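PDB 6QVI: ComZ from Thermus thermophilus, which probably acts as a DNA receptor at the pilus tip in natural competence, pairing a pseudopilin-like domain with a beta-solenoid domain. Local coordinates for residues Gly159-Gly164 / Phe268-Pro273; Ala296-Lys301 / Pro505-Ser510; Leu304-Ile309 / Ser326-Met331. All coordinates share one frame; numbering follows the deposited sequence.

All three contacts involve the beta-solenoid part of the chain. Contact 1 sets a loop against solenoid strand 160-162. Contact 2 joins helix 294-301 to the segment that leads back to the pseudopilin-like sheet. Contact 3 packs a short helix and the residues just after it on strand 304-309, far out from the centre of the chain. Contacts 1 and 2 have centres 23 Å apart and nearest atoms about 10 Å apart. Contacts 1 and 3 are more distant, with centres 38 Å apart. Contacts 2 and 3 touch: Q299 O lies 3.5 Å from R305 NH1, a packing approach. Contact 1 closes before the other two open; contact 3 is nested in the loop that contact 2 closes.

Contact 1: residues Gly159-Gly164 / Phe268-Pro273; sequences GVYVVG and FDLSDP
The rings of Y161 and F268 meet with their planes at 90° and their centroids 5.9 Å apart. The Y161 ring is also stacked on F140. At the edge of the Y161 ring, in its plane, sits the L270 methyl CD1, 3.9 Å from Y161 CE2. F268 CE1 lies 3.8 Å from Y161 CZ. The F268 ring receives the Y161 hydroxyl at its own edge, close to its plane. P273 CB, from the same loop, also lies in that plane at the edge.

The hydroxyl is the point of the contact. Y161 OH is 3.2 Å from F268 CZ and 3.4 Å from F268 CE1. P273 CB lies 3.7 Å from the same Y161 OH. L270 comes in from the direction opposite to Y161, while F268 crosses it at about a right angle. Y161 CG is anti to N (chi1 -176°), and this carries the ring out from the strand to the loop.

Strand 160-162 is a parallel strand of the solenoid, running between strands 139-141 and 212-214. Loop 268-273 follows strand 265-266, and L270 also touches R213 of strand 212-214.

Across the two segments the contact consists of van der Waals packing. The tyrosine oxygen points into carbon surface, where it meets atoms of F268 and P273. The F268 part of that surface is an aromatic C-H edge, slightly positive and so a plausible neighbour for an oxygen. The charged tie of the loop lies elsewhere: it runs from D269 OD2 to R213 NH1, outside the two segments.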
# COMPACT_ATOMS: atom_id res chain seq x y z
N GLY A 159 -4.94 -2.67 8.66
CA GLY A 159 -4.20 -1.74 9.48
C GLY A 159 -4.81 -0.37 9.45
O GLY A 159 -5.64 -0.06 8.60
N VAL A 160 -4.39 0.46 10.39
CA VAL A 160 -4.75 1.85 10.41
C VAL A 160 -3.50 2.63 10.73
O VAL A 160 -2.92 2.44 11.75
CB VAL A 160 -5.91 2.24 11.34
CG1 VAL A 160 -6.70 1.09 11.84
CG2 VAL A 160 -5.44 3.09 12.48
N TYR A 161 -3.06 3.49 9.83
CA TYR A 161 -1.88 4.30 9.99
C TYR A 161 -2.35 5.71 10.17
O TYR A 161 -3.18 6.15 9.45
CB TYR A 161 -1.05 4.20 8.72
CG TYR A 161 0.29 4.91 8.69
CD1 TYR A 161 0.38 6.25 8.79
CD2 TYR A 161 1.45 4.21 8.48
CE1 TYR A 161 1.59 6.89 8.74
CE2 TYR A 161 2.66 4.85 8.42
CZ TYR A 161 2.71 6.19 8.55
OH TYR A 161 3.90 6.83 8.50
N VAL A 162 -1.84 6.41 11.15
CA VAL A 162 -2.23 7.77 11.34
C VAL A 162 -0.97 8.57 11.41
O VAL A 162 -0.05 8.16 12.04
CB VAL A 162 -2.95 7.92 12.66
CG1 VAL A 162 -3.29 9.35 12.91
CG2 VAL A 162 -4.20 7.09 12.66
N VAL A 163 -0.90 9.72 10.75
CA VAL A 163 0.33 10.47 10.84
C VAL A 163 0.39 11.40 12.04
O VAL A 163 1.37 11.42 12.72
CB VAL A 163 0.82 11.09 9.51
CG1 VAL A 163 0.04 10.59 8.35
CG2 VAL A 163 0.90 12.58 9.54
N GLY A 164 -0.67 12.13 12.34
CA GLY A 164 -0.64 13.01 13.48
C GLY A 164 -0.17 14.41 13.20
O GLY A 164 0.04 14.75 12.08
N PHE A 268 6.86 4.54 17.07
CA PHE A 268 6.72 4.51 15.62
C PHE A 268 7.97 3.87 15.03
O PHE A 268 9.10 4.27 15.36
CB PHE A 268 6.53 5.93 15.10
CG PHE A 268 6.34 6.03 13.60
CD1 PHE A 268 5.15 5.66 12.98
CD2 PHE A 268 7.36 6.54 12.83
CE1 PHE A 268 5.00 5.82 11.59
CE2 PHE A 268 7.22 6.67 11.45
CZ PHE A 268 6.06 6.31 10.83
N ASP A 269 7.76 2.81 14.25
CA ASP A 269 8.82 1.91 13.80
C ASP A 269 9.24 2.15 12.35
O ASP A 269 9.48 1.19 11.62
CB ASP A 269 8.36 0.48 13.97
CG ASP A 269 7.26 0.14 13.02
OD1 ASP A 269 6.38 1.00 12.76
OD2 ASP A 269 7.26 -1.01 12.54
N LEU A 270 9.34 3.39 11.89
CA LEU A 270 9.70 3.59 10.49
C LEU A 270 10.66 4.76 10.35
O LEU A 270 10.47 5.82 10.94
CB LEU A 270 8.48 3.87 9.62
CG LEU A 270 7.42 2.81 9.33
CD1 LEU A 270 6.24 3.41 8.46
CD2 LEU A 270 8.01 1.59 8.70
N SER A 271 11.70 4.54 9.56
CA SER A 271 12.55 5.58 9.05
C SER A 271 12.05 5.92 7.66
O SER A 271 11.46 5.08 6.98
CB SER A 271 14.01 5.14 9.02
OG SER A 271 14.12 3.75 8.74
N ASP A 272 12.21 7.18 7.27
CA ASP A 272 11.70 7.69 6.01
C ASP A 272 10.21 7.34 5.85
O ASP A 272 9.82 6.67 4.89
CB ASP A 272 12.50 7.14 4.83
CG ASP A 272 14.00 7.30 5.03
OD1 ASP A 272 14.78 6.83 4.16
OD2 ASP A 272 14.41 7.86 6.07
N PRO A 273 9.40 7.75 6.80
CA PRO A 273 8.00 7.43 6.65
C PRO A 273 7.40 8.47 5.77
O PRO A 273 7.82 9.60 5.78
CB PRO A 273 7.49 7.59 8.05
CG PRO A 273 8.27 8.72 8.56
CD PRO A 273 9.62 8.62 7.96

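Contact 2: residues Ala296-Lys301 / Pro505-Ser510; sequences ACLQGK and PALLPS
A type I beta turn, P505 to L508, presents L507 to helix 294-301. The turn lies in the connection between strand 491-496 and strand 517-529. Strand 517-529 belongs to the pseudopilin-like sheet, so the contact joins the segment leading to that sheet to helix 294-301. L508 N bonds to P505 O at 3.1 Å and closes the turn.

L507 is the buried centre of the contact. Its chi1 of -57° puts CG beside the backbone N, and chi2 of 173° then sets the methyls: CD1 meets L298, while CD2 meets C297 and K301. L298 and L507 run alongside each other with their ends pointing opposite ways; L298 CD2 lies 3.5 Å from L507 CD1. C297 SG is 4.1 Å from L507 CD2 and is also joined to C288 in a disulfide.

The turn has a polar tie to the same helix, since L507 O accepts a hydrogen bond from W294 NE1. L507 also touches T400 of strand 398-406. K301 runs its aliphatic part over L507 from the exposed side: K301 CB lies 4.0 Å and K301 CD 4.1 Å from L507 CD2.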
# COMPACT_ATOMS: atom_id res chain seq x y z
N ALA A 296 0.05 17.82 -11.00
CA ALA A 296 0.64 17.94 -12.33
C ALA A 296 0.67 16.60 -13.04
O ALA A 296 0.60 16.54 -14.28
CB ALA A 296 2.05 18.51 -12.25
N CYS A 297 0.77 15.52 -12.27
CA CYS A 297 0.77 14.17 -12.83
C CYS A 297 -0.60 13.78 -13.37
O CYS A 297 -0.72 13.27 -14.49
CB CYS A 297 1.23 13.18 -11.76
SG CYS A 297 1.27 11.50 -12.34
N LEU A 298 -1.64 14.01 -12.59
CA LEU A 298 -2.98 13.66 -13.00
C LEU A 298 -3.35 14.45 -14.21
O LEU A 298 -3.90 13.94 -15.13
CB LEU A 298 -3.96 13.97 -11.91
CG LEU A 298 -3.82 13.03 -10.76
CD1 LEU A 298 -4.44 13.64 -9.53
CD2 LEU A 298 -4.55 11.76 -11.11
N GLN A 299 -3.01 15.71 -14.19
CA GLN A 299 -3.31 16.56 -15.29
C GLN A 299 -2.66 16.07 -16.55
O GLN A 299 -3.27 16.03 -17.59
CB GLN A 299 -2.82 17.96 -15.00
CG GLN A 299 -3.72 18.77 -14.12
CD GLN A 299 -3.05 20.00 -13.60
OE1 GLN A 299 -1.86 20.15 -13.73
NE2 GLN A 299 -3.80 20.87 -13.00
N GLY A 300 -1.39 15.71 -16.45
CA GLY A 300 -0.66 15.25 -17.59
C GLY A 300 -0.91 13.85 -18.04
O GLY A 300 -0.71 13.56 -19.19
N LYS A 301 -1.35 12.96 -17.18
CA LYS A 301 -1.56 11.61 -17.62
C LYS A 301 -3.00 11.27 -17.87
O LYS A 301 -3.33 10.15 -18.17
CB LYS A 301 -0.96 10.64 -16.63
CG LYS A 301 0.48 10.33 -16.93
CD LYS A 301 0.90 9.03 -16.30
CE LYS A 301 1.23 7.98 -17.34
NZ LYS A 301 0.76 6.62 -16.93
N PRO A 505 -4.59 0.92 -9.69
CA PRO A 505 -4.75 2.20 -10.38
C PRO A 505 -3.49 3.05 -10.29
O PRO A 505 -3.11 3.51 -9.20
CB PRO A 505 -5.93 2.85 -9.65
CG PRO A 505 -6.73 1.71 -9.15
CD PRO A 505 -5.74 0.62 -8.81
N ALA A 506 -2.85 3.25 -11.45
CA ALA A 506 -1.56 3.95 -11.51
C ALA A 506 -1.63 5.32 -10.83
O ALA A 506 -0.62 5.78 -10.25
CB ALA A 506 -1.11 4.09 -12.96
N LEU A 507 -2.77 6.03 -10.92
CA LEU A 507 -2.68 7.40 -10.44
C LEU A 507 -3.06 7.55 -8.97
O LEU A 507 -3.16 8.68 -8.47
CB LEU A 507 -3.49 8.34 -11.33
CG LEU A 507 -3.11 8.34 -12.82
CD1 LEU A 507 -4.17 9.23 -13.54
CD2 LEU A 507 -1.68 8.74 -13.18
N LEU A 508 -3.12 6.47 -8.25
CA LEU A 508 -3.30 6.47 -6.82
C LEU A 508 -1.94 6.51 -6.12
O LEU A 508 -0.91 6.24 -6.74
CB LEU A 508 -4.06 5.21 -6.41
CG LEU A 508 -5.58 5.22 -6.34
CD1 LEU A 508 -6.07 5.79 -5.01
CD2 LEU A 508 -6.13 6.02 -7.49
N PRO A 509 -1.87 6.90 -4.85
CA PRO A 509 -0.58 6.87 -4.14
C PRO A 509 -0.13 5.44 -3.84
O PRO A 509 -0.96 4.57 -3.56
CB PRO A 509 -0.87 7.64 -2.85
CG PRO A 509 -2.13 8.40 -3.12
CD PRO A 509 -2.92 7.55 -4.06
N SER A 510 1.18 5.19 -3.92
CA SER A 510 1.73 3.92 -3.43
C SER A 510 2.69 4.24 -2.28
O SER A 510 3.89 4.42 -2.47
CB SER A 510 2.40 3.10 -4.57
OG SER A 510 3.78 3.40 -4.72

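Contact 3: residues Leu304-Ile309 / Ser326-Met331; sequences LRIQRI and SCLQAM
I306 reaches from strand 304-309 toward M331 and L328. From CB, the CG1 branch lies anti to the carbonyl carbon (chi1 -51°) and heads for the helix side. CB and CG1 themselves stay beyond contact distance of the other segment. The second branch, I306 CG2, comes to 4.3 Å from L328 CD2, a loose approach. The contact is made by the tip. I306 CD1 lies 3.6 Å from M331 CE and 3.7 Å from M331 SD. The M331 chain is extended beyond CG (chi2 180°), and its end meets I306 CD1 tip to tip. Roughly at right angles to that approach, I306 CD1 is 4.1 Å from L328 CD2. C327 SG is a little farther, 4.6 Å from I306 CD1.

Strand 304-309 forms an antiparallel hairpin with strand 312-317 and runs parallel to strand 374-377. Helix 325-329 packs beside the hairpin, with L328 also touching L313. M331 touches C345 of strand 343-348 as well.

The polar groups lie off this apolar cluster. R305 NH2 bonds to Q307 OE1 at 3.1 Å. The bond is bent, with an N-H...O angle of 136°, and the donor stands above the carbonyl plane. R305 NE also forms a salt bridge with E377.

R308 NH1 comes no nearer than 4.3 Å to M331 O, too far for a hydrogen bond. Helix 325-329 and the residues just after it thus meet the strand through dispersion among methyl and thioether groups. The covalent tie of the helix is to strand 343-348, through C327-C345.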
# COMPACT_ATOMS: atom_id res chain seq x y z
N LEU A 304 -9.02 11.74 -20.22
CA LEU A 304 -10.09 12.70 -20.31
C LEU A 304 -9.87 13.67 -19.21
O LEU A 304 -9.78 13.29 -18.08
CB LEU A 304 -11.40 11.99 -20.09
CG LEU A 304 -12.67 12.70 -20.53
CD1 LEU A 304 -13.26 13.46 -19.39
CD2 LEU A 304 -12.31 13.68 -21.61
N ARG A 305 -9.78 14.94 -19.52
CA ARG A 305 -9.57 15.92 -18.49
C ARG A 305 -10.33 17.17 -18.80
O ARG A 305 -10.10 17.77 -19.81
CB ARG A 305 -8.11 16.26 -18.41
CG ARG A 305 -7.87 17.55 -17.71
CD ARG A 305 -6.53 17.56 -17.07
NE ARG A 305 -6.16 18.89 -16.69
CZ ARG A 305 -5.32 19.61 -17.37
NH1 ARG A 305 -4.77 19.10 -18.43
NH2 ARG A 305 -5.01 20.82 -16.99
N ILE A 306 -11.22 17.57 -17.91
CA ILE A 306 -12.04 18.75 -18.09
C ILE A 306 -11.90 19.71 -16.96
O ILE A 306 -11.89 19.31 -15.85
CB ILE A 306 -13.50 18.34 -18.08
CG1 ILE A 306 -13.71 17.21 -19.05
CG2 ILE A 306 -14.38 19.48 -18.51
CD1 ILE A 306 -15.16 16.94 -19.28
N GLN A 307 -11.80 20.99 -17.24
CA GLN A 307 -11.68 21.97 -16.19
C GLN A 307 -12.88 22.83 -16.16
O GLN A 307 -13.57 22.95 -17.12
CB GLN A 307 -10.51 22.89 -16.42
CG GLN A 307 -9.26 22.24 -16.91
CD GLN A 307 -8.05 22.98 -16.43
OE1 GLN A 307 -7.28 22.45 -15.67
NE2 GLN A 307 -7.90 24.20 -16.85
N ARG A 308 -13.10 23.49 -15.05
CA ARG A 308 -14.23 24.35 -14.94
C ARG A 308 -14.02 25.50 -14.05
O ARG A 308 -14.09 25.39 -12.87
CB ARG A 308 -15.39 23.60 -14.40
CG ARG A 308 -16.46 24.54 -13.95
CD ARG A 308 -17.76 23.81 -13.86
NE ARG A 308 -18.46 24.25 -12.68
CZ ARG A 308 -19.67 24.76 -12.71
NH1 ARG A 308 -20.30 24.93 -13.86
NH2 ARG A 308 -20.26 25.14 -11.60
N ILE A 309 -13.82 26.63 -14.67
CA ILE A 309 -13.61 27.92 -14.05
C ILE A 309 -14.94 28.65 -14.22
O ILE A 309 -15.32 29.01 -15.34
CB ILE A 309 -12.45 28.66 -14.71
CG1 ILE A 309 -11.12 27.96 -14.46
CG2 ILE A 309 -12.40 30.09 -14.26
CD1 ILE A 309 -10.69 27.08 -15.62
N SER A 326 -23.39 15.66 -25.43
CA SER A 326 -24.00 14.99 -24.29
C SER A 326 -23.05 15.00 -23.09
O SER A 326 -23.46 15.25 -21.95
CB SER A 326 -24.39 13.55 -24.62
OG SER A 326 -23.28 12.81 -25.07
N CYS A 327 -21.78 14.65 -23.34
CA CYS A 327 -20.81 14.57 -22.26
C CYS A 327 -20.68 15.91 -21.54
O CYS A 327 -20.81 15.98 -20.31
CB CYS A 327 -19.45 14.10 -22.81
SG CYS A 327 -18.06 14.18 -21.63
N LEU A 328 -20.42 16.98 -22.29
CA LEU A 328 -20.24 18.30 -21.67
C LEU A 328 -21.53 18.86 -21.09
O LEU A 328 -21.48 19.63 -20.12
CB LEU A 328 -19.60 19.28 -22.66
CG LEU A 328 -18.09 18.99 -22.88
CD1 LEU A 328 -17.53 19.60 -24.17
CD2 LEU A 328 -17.28 19.43 -21.68
N GLN A 329 -22.70 18.52 -21.66
CA GLN A 329 -23.97 18.95 -21.07
C GLN A 329 -24.08 18.47 -19.62
O GLN A 329 -24.55 19.20 -18.75
CB GLN A 329 -25.15 18.43 -21.91
CG GLN A 329 -25.51 19.18 -23.24
CD GLN A 329 -26.60 20.27 -23.07
OE1 GLN A 329 -27.17 20.45 -21.98
NE2 GLN A 329 -26.91 21.00 -24.16
N ALA A 330 -23.62 17.25 -19.34
CA ALA A 330 -23.84 16.67 -18.02
C ALA A 330 -23.15 17.45 -16.89
O ALA A 330 -23.54 17.31 -15.72
CB ALA A 330 -23.39 15.21 -18.01
N MET A 331 -22.12 18.20 -17.19
CA MET A 331 -21.40 18.86 -16.13
C MET A 331 -21.55 20.32 -16.13
O MET A 331 -20.82 21.00 -15.47
CB MET A 331 -19.94 18.57 -16.29
CG MET A 331 -19.72 17.19 -16.79
SD MET A 331 -18.00 16.88 -16.96
CE MET A 331 -18.12 15.38 -17.89